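Local coordinates for esterase family protein (Staphylococcus aureus, PDB 7L0A), which probably hydrolyses S-formylglutathione to formate and glutathione, as a serine esterase of the esterase D family with the alpha/beta-hydrolase fold, at residues D221-D224 / Y225-R228; Q249-K252 / R253-W257. One frame throughout, in Å; residues are numbered along the deposited sequence.

Overall arrangement
Interactions 1 and 2 are two-turn pieces of two different helices of the alpha/beta-hydrolase fold, interaction 1 on helix 216-228 and interaction 2 on helix 244-259, with strand 234-238 between them in the chain. Their centres lie 22 Å apart and their nearest atoms about 11 Å, so the two do not touch. Both set side chains against strand 204-210: Ile223 and Leu226 reach Ile207, while Ala250 and the arginine Arg253 reach Met208. Interaction 2 is nearer the predicted charge-relay residues, the side chain of Ala250 lying about 10 Å from that of Asp213 and about 11 Å from that of His242. Interaction 1 lies away from that site.

Interaction 1 (D221-D224 / Y225-R228); sequences DFID and YLSR
The carbonyl oxygen of Asp221 is gripped twice: Tyr225 N donates to Asp221 O at 3.1 Å, and water 1 donates to the same oxygen at 2.7 Å. That water in turn accepts a bond from Arg228 NH2 at 3.0 Å, lying in the guanidinium plane at its edge, and so ties the arginine back to a carbonyl seven residues, about two turns, earlier. A bend at chi3 (-56°) folds the arginine chain over, with one guanidinium face above Tyr225 CA and Asp224 CB 3.6 Å from Arg228 NH1. The carboxylate of Asp224 stays apart, its OD2 5.0 Å from Arg228 NH1; the opposite charges may still attract weakly. On the buried flank Leu226 meets the Phe222 ring obliquely, its CD1 3.8 Å from Phe222 CE2. Phe222 has CG anti to the backbone N (chi1 -171°), which swings the ring along the helix to this leucine; Phe156 stacks on the same ring and Tyr189 meets it edge-to-face. The next helix bond runs from Leu226 N to Phe222 O at 2.9 Å. Tyr225 OH binds Asp193 of helix 188-197, and Ser227 OG binds Tyr233. With Asp224, Ser227 and Arg228 on the exposed flank, and Ile223 and Leu226 on Ile207 of strand 204-210 beside Leu192, this is an amphipathic part of the helix in the beta-alpha-beta unit 204-210, 216-228, 234-238 of an alpha/beta-hydrolase fold.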
ATOM      1  N   ASP B 221     -37.938   5.841   8.262  1.00 20.75           N
ATOM      2  CA  ASP B 221     -38.842   5.156   7.340  1.00 21.20           C
ATOM      3  C   ASP B 221     -38.243   3.834   6.876  1.00 21.18           C
ATOM      4  O   ASP B 221     -38.949   2.821   6.743  1.00 21.92           O
ATOM      5  CB  ASP B 221     -39.135   6.041   6.136  1.00 26.18           C
ATOM      6  CG  ASP B 221     -40.052   7.195   6.469  1.00 28.46           C
ATOM      7  OD1 ASP B 221     -40.640   7.211   7.581  1.00 30.35           O
ATOM      8  OD2 ASP B 221     -40.160   8.100   5.614  1.00 34.91           O
ATOM      9  N   PHE B 222     -36.942   3.829   6.605  1.00 22.63           N
ATOM     10  CA  PHE B 222     -36.288   2.619   6.140  1.00 16.88           C
ATOM     11  C   PHE B 222     -36.310   1.538   7.211  1.00 19.96           C
ATOM     12  O   PHE B 222     -36.628   0.377   6.919  1.00 18.48           O
ATOM     13  CB  PHE B 222     -34.848   2.921   5.729  1.00 18.94           C
ATOM     14  CG  PHE B 222     -34.158   1.784   5.044  1.00 18.98           C
ATOM     15  CD1 PHE B 222     -34.488   1.448   3.731  1.00 21.75           C
ATOM     16  CD2 PHE B 222     -33.214   1.016   5.711  1.00 19.82           C
ATOM     17  CE1 PHE B 222     -33.871   0.379   3.092  1.00 21.77           C
ATOM     18  CE2 PHE B 222     -32.591  -0.035   5.064  1.00 20.51           C
ATOM     19  CZ  PHE B 222     -32.923  -0.368   3.765  1.00 23.19           C
ATOM     20  N   ILE B 223     -35.935   1.884   8.451  1.00 22.29           N
ATOM     21  CA  ILE B 223     -35.914   0.843   9.477  1.00 17.54           C
ATOM     22  C   ILE B 223     -37.323   0.374   9.813  1.00 19.74           C
ATOM     23  O   ILE B 223     -37.519  -0.773  10.218  1.00 20.51           O
ATOM     24  CB  ILE B 223     -35.173   1.284  10.751  1.00 20.35           C
ATOM     25  CG1 ILE B 223     -35.865   2.452  11.442  1.00 20.61           C
ATOM     26  CG2 ILE B 223     -33.753   1.647  10.393  1.00 21.37           C
ATOM     27  CD1 ILE B 223     -35.178   2.866  12.748  1.00 25.76           C
ATOM     28  N   ASP B 224     -38.320   1.248   9.708  1.00 19.81           N
ATOM     29  CA  ASP B 224     -39.700   0.818   9.869  1.00 20.09           C
ATOM     30  C   ASP B 224     -40.084  -0.237   8.832  1.00 22.79           C
ATOM     31  O   ASP B 224     -40.755  -1.236   9.152  1.00 20.44           O
ATOM     32  CB  ASP B 224     -40.603   2.043   9.773  1.00 22.81           C
ATOM     33  CG  ASP B 224     -40.658   2.843  11.064  1.00 50.84           C
ATOM     34  OD1 ASP B 224     -40.060   2.399  12.067  1.00 54.39           O
ATOM     35  OD2 ASP B 224     -41.286   3.930  11.068  1.00 59.21           O
ATOM     36  N   TYR B 225     -39.661  -0.046   7.585  1.00 20.44           N
ATOM     37  CA  TYR B 225     -39.896  -1.064   6.576  1.00 18.00           C
ATOM     38  C   TYR B 225     -39.130  -2.348   6.886  1.00 20.57           C
ATOM     39  O   TYR B 225     -39.693  -3.447   6.797  1.00 19.34           O
ATOM     40  CB  TYR B 225     -39.564  -0.521   5.171  1.00 20.29           C
ATOM     41  CG  TYR B 225     -39.966  -1.494   4.071  1.00 16.54           C
ATOM     42  CD1 TYR B 225     -41.286  -1.895   3.923  1.00 22.40           C
ATOM     43  CD2 TYR B 225     -39.022  -2.028   3.188  1.00 20.72           C
ATOM     44  CE1 TYR B 225     -41.655  -2.799   2.928  1.00 23.79           C
ATOM     45  CE2 TYR B 225     -39.387  -2.939   2.200  1.00 21.52           C
ATOM     46  CZ  TYR B 225     -40.713  -3.315   2.071  1.00 25.10           C
ATOM     47  OH  TYR B 225     -41.066  -4.219   1.088  1.00 27.79           O
ATOM     48  N   LEU B 226     -37.853  -2.244   7.265  1.00 17.74           N
ATOM     49  CA  LEU B 226     -37.128  -3.431   7.717  1.00 18.61           C
ATOM     50  C   LEU B 226     -37.928  -4.205   8.765  1.00 19.74           C
ATOM     51  O   LEU B 226     -38.030  -5.440   8.706  1.00 18.55           O
ATOM     52  CB  LEU B 226     -35.768  -3.047   8.295  1.00 17.72           C
ATOM     53  CG  LEU B 226     -34.739  -2.521   7.318  1.00 19.33           C
ATOM     54  CD1 LEU B 226     -33.447  -2.199   8.119  1.00 17.89           C
ATOM     55  CD2 LEU B 226     -34.447  -3.510   6.237  1.00 24.87           C
ATOM     56  N   SER B 227     -38.474  -3.490   9.760  1.00 19.78           N
ATOM     57  CA  SER B 227     -39.244  -4.163  10.799  1.00 18.55           C
ATOM     58  C   SER B 227     -40.456  -4.883  10.196  1.00 18.60           C
ATOM     59  O   SER B 227     -40.795  -6.010  10.591  1.00 21.19           O
ATOM     60  CB  SER B 227     -39.728  -3.164  11.856  1.00 23.08           C
ATOM     61  OG  SER B 227     -38.642  -2.711  12.666  1.00 31.27           O
ATOM     62  N   ARG B 228     -41.139  -4.232   9.245  1.00 20.02           N
ATOM     63  CA  ARG B 228     -42.371  -4.805   8.701  1.00 20.48           C
ATOM     64  C   ARG B 228     -42.098  -6.049   7.863  1.00 25.05           C
ATOM     65  O   ARG B 228     -42.957  -6.928   7.778  1.00 20.43           O
ATOM     66  CB  ARG B 228     -43.135  -3.772   7.864  1.00 22.52           C
ATOM     67  CG  ARG B 228     -43.786  -2.669   8.719  1.00 28.83           C
ATOM     68  CD  ARG B 228     -44.781  -1.801   7.966  1.00 29.47           C
ATOM     69  NE  ARG B 228     -44.256  -1.140   6.776  1.00 42.14           N
ATOM     70  CZ  ARG B 228     -43.601   0.019   6.789  1.00 50.87           C
ATOM     71  NH1 ARG B 228     -43.359   0.624   7.925  1.00 56.30           N
ATOM     72  NH2 ARG B 228     -43.183   0.565   5.660  1.00 37.68           N
TER
HETATM   73  O   HOH W   1     -41.592   3.039   6.306  1.00 33.06           O

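Interaction 2 (Q249-K252 / R253-W257); sequences QAIK and RAITW
Residues 249-257 run as regular alpha helix, each carbonyl from Gln249 to Lys252 accepting from the amide four residues on, with Ala254 N to Ala250 O the shortest at 2.8 Å. Ile251 makes the apolar contacts across the turn: its CG1 lies 4.2 Å from Ile255 CD1, and its CD1 lies 4.3 Å from Ala254 CB. Ile255 holds CG1 beside its backbone N (chi1 -77°), which brings that atom to 3.3 Å from Ile251 O. Tyr72 of helix 69-75 packs on both isoleucines. Ala250 and Ala254 turn to strand 148-152, where their small methyls meet Leu152 and Val150; helix 244-259, the C-terminal helix of this alpha/beta-hydrolase fold, thus lies against the central sheet. Next to this buried flank, Arg253 bends at chi2 (72°), and Trp257 CB sits 3.7 Å above one face of its guanidinium, toward the rim, while Arg253 NE forms a salt bridge with Glu236 of strand 234-238. On the more exposed side, Lys252 O takes Thr256 N at 3.2 Å and also a bond donated by water 2 at 2.8 Å; the same water is hydrogen-bonded to Thr256 OG1 at 2.9 Å, bridging hydroxyl and carbonyl.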
ATOM      1  N   GLN B 249     -17.818   9.807  16.176  1.00 16.62           N
ATOM      2  CA  GLN B 249     -18.436   9.050  17.257  1.00 15.98           C
ATOM      3  C   GLN B 249     -19.053   7.753  16.767  1.00 16.51           C
ATOM      4  O   GLN B 249     -18.943   6.706  17.424  1.00 20.62           O
ATOM      5  CB  GLN B 249     -19.535   9.887  17.917  1.00 20.53           C
ATOM      6  CG  GLN B 249     -19.091  11.187  18.542  1.00 48.56           C
ATOM      7  CD  GLN B 249     -20.275  12.028  19.008  1.00 60.78           C
ATOM      8  OE1 GLN B 249     -20.525  13.112  18.479  1.00 58.84           O
ATOM      9  NE2 GLN B 249     -21.013  11.524  19.993  1.00 60.35           N
ATOM     10  N   ALA B 250     -19.744   7.818  15.623  1.00 15.87           N
ATOM     11  CA  ALA B 250     -20.462   6.667  15.102  1.00 17.24           C
ATOM     12  C   ALA B 250     -19.507   5.583  14.625  1.00 15.73           C
ATOM     13  O   ALA B 250     -19.757   4.393  14.839  1.00 18.74           O
ATOM     14  CB  ALA B 250     -21.392   7.099  13.964  1.00 18.52           C
ATOM     15  N   ILE B 251     -18.399   5.968  13.983  1.00 15.99           N
ATOM     16  CA  ILE B 251     -17.478   4.946  13.492  1.00 17.48           C
ATOM     17  C   ILE B 251     -16.710   4.312  14.638  1.00 17.62           C
ATOM     18  O   ILE B 251     -16.355   3.122  14.558  1.00 17.36           O
ATOM     19  CB  ILE B 251     -16.555   5.519  12.409  1.00 16.72           C
ATOM     20  CG1 ILE B 251     -15.946   4.426  11.519  1.00 18.90           C
ATOM     21  CG2 ILE B 251     -15.442   6.370  12.961  1.00 16.38           C
ATOM     22  CD1 ILE B 251     -16.984   3.698  10.634  1.00 24.54           C
ATOM     23  N   LYS B 252     -16.468   5.053  15.727  1.00 15.60           N
ATOM     24  CA  LYS B 252     -15.890   4.409  16.899  1.00 15.06           C
ATOM     25  C   LYS B 252     -16.810   3.318  17.430  1.00 19.28           C
ATOM     26  O   LYS B 252     -16.370   2.198  17.710  1.00 18.82           O
ATOM     27  CB  LYS B 252     -15.593   5.450  17.978  1.00 21.13           C
ATOM     28  CG  LYS B 252     -15.032   4.897  19.291  1.00 24.42           C
ATOM     29  CD  LYS B 252     -14.961   6.014  20.330  1.00 25.79           C
ATOM     30  CE  LYS B 252     -14.651   5.487  21.726  1.00 39.20           C
ATOM     31  NZ  LYS B 252     -13.311   4.856  21.770  1.00 43.53           N
ATOM     32  N   ARG B 253     -18.107   3.628  17.569  1.00 17.73           N
ATOM     33  CA  ARG B 253     -19.077   2.640  18.030  1.00 18.26           C
ATOM     34  C   ARG B 253     -19.185   1.481  17.060  1.00 20.29           C
ATOM     35  O   ARG B 253     -19.227   0.312  17.473  1.00 21.16           O
ATOM     36  CB  ARG B 253     -20.425   3.324  18.249  1.00 18.43           C
ATOM     37  CG  ARG B 253     -21.603   2.404  18.332  1.00 31.31           C
ATOM     38  CD  ARG B 253     -21.614   1.613  19.635  1.00 36.72           C
ATOM     39  NE  ARG B 253     -22.701   0.630  19.592  1.00 36.53           N
ATOM     40  CZ  ARG B 253     -22.562  -0.654  19.889  1.00 35.63           C
ATOM     41  NH1 ARG B 253     -21.390  -1.134  20.273  1.00 36.02           N
ATOM     42  NH2 ARG B 253     -23.613  -1.455  19.808  1.00 35.22           N
ATOM     43  N   ALA B 254     -19.210   1.793  15.761  1.00 19.83           N
ATOM     44  CA  ALA B 254     -19.341   0.768  14.744  1.00 18.49           C
ATOM     45  C   ALA B 254     -18.181  -0.220  14.777  1.00 18.55           C
ATOM     46  O   ALA B 254     -18.390  -1.426  14.629  1.00 19.00           O
ATOM     47  CB  ALA B 254     -19.440   1.419  13.375  1.00 17.97           C
ATOM     48  N   ILE B 255     -16.959   0.266  14.979  1.00 17.11           N
ATOM     49  CA  ILE B 255     -15.804  -0.625  14.964  1.00 19.51           C
ATOM     50  C   ILE B 255     -15.840  -1.546  16.162  1.00 18.42           C
ATOM     51  O   ILE B 255     -15.588  -2.745  16.035  1.00 20.86           O
ATOM     52  CB  ILE B 255     -14.505   0.200  14.896  1.00 16.98           C
ATOM     53  CG1 ILE B 255     -14.311   0.717  13.459  1.00 19.12           C
ATOM     54  CG2 ILE B 255     -13.296  -0.650  15.318  1.00 18.31           C
ATOM     55  CD1 ILE B 255     -13.194   1.722  13.295  1.00 18.67           C
ATOM     56  N   THR B 256     -16.186  -1.018  17.340  1.00 20.56           N
ATOM     57  CA  THR B 256     -16.353  -1.886  18.506  1.00 18.25           C
ATOM     58  C   THR B 256     -17.398  -2.971  18.250  1.00 19.82           C
ATOM     59  O   THR B 256     -17.190  -4.151  18.571  1.00 22.73           O
ATOM     60  CB  THR B 256     -16.733  -1.057  19.721  1.00 24.80           C
ATOM     61  OG1 THR B 256     -15.717  -0.073  19.949  1.00 25.09           O
ATOM     62  CG2 THR B 256     -16.872  -1.957  20.940  1.00 23.88           C
ATOM     63  N   TRP B 257     -18.525  -2.594  17.647  1.00 20.41           N
ATOM     64  CA  TRP B 257     -19.591  -3.548  17.351  1.00 18.66           C
ATOM     65  C   TRP B 257     -19.140  -4.589  16.336  1.00 20.89           C
ATOM     66  O   TRP B 257     -19.448  -5.785  16.484  1.00 23.77           O
ATOM     67  CB  TRP B 257     -20.811  -2.765  16.872  1.00 19.12           C
ATOM     68  CG  TRP B 257     -21.959  -3.591  16.399  1.00 21.23           C
ATOM     69  CD1 TRP B 257     -22.950  -4.132  17.169  1.00 22.04           C
ATOM     70  CD2 TRP B 257     -22.264  -3.949  15.048  1.00 21.11           C
ATOM     71  NE1 TRP B 257     -23.842  -4.825  16.376  1.00 20.32           N
ATOM     72  CE2 TRP B 257     -23.444  -4.715  15.069  1.00 23.81           C
ATOM     73  CE3 TRP B 257     -21.655  -3.688  13.818  1.00 21.05           C
ATOM     74  CZ2 TRP B 257     -24.013  -5.238  13.915  1.00 20.32           C
ATOM     75  CZ3 TRP B 257     -22.245  -4.187  12.669  1.00 20.83           C
ATOM     76  CH2 TRP B 257     -23.405  -4.956  12.725  1.00 18.87           C
TER
HETATM   77  O   HOH W   2     -13.782   1.446  18.423  1.00 24.81           O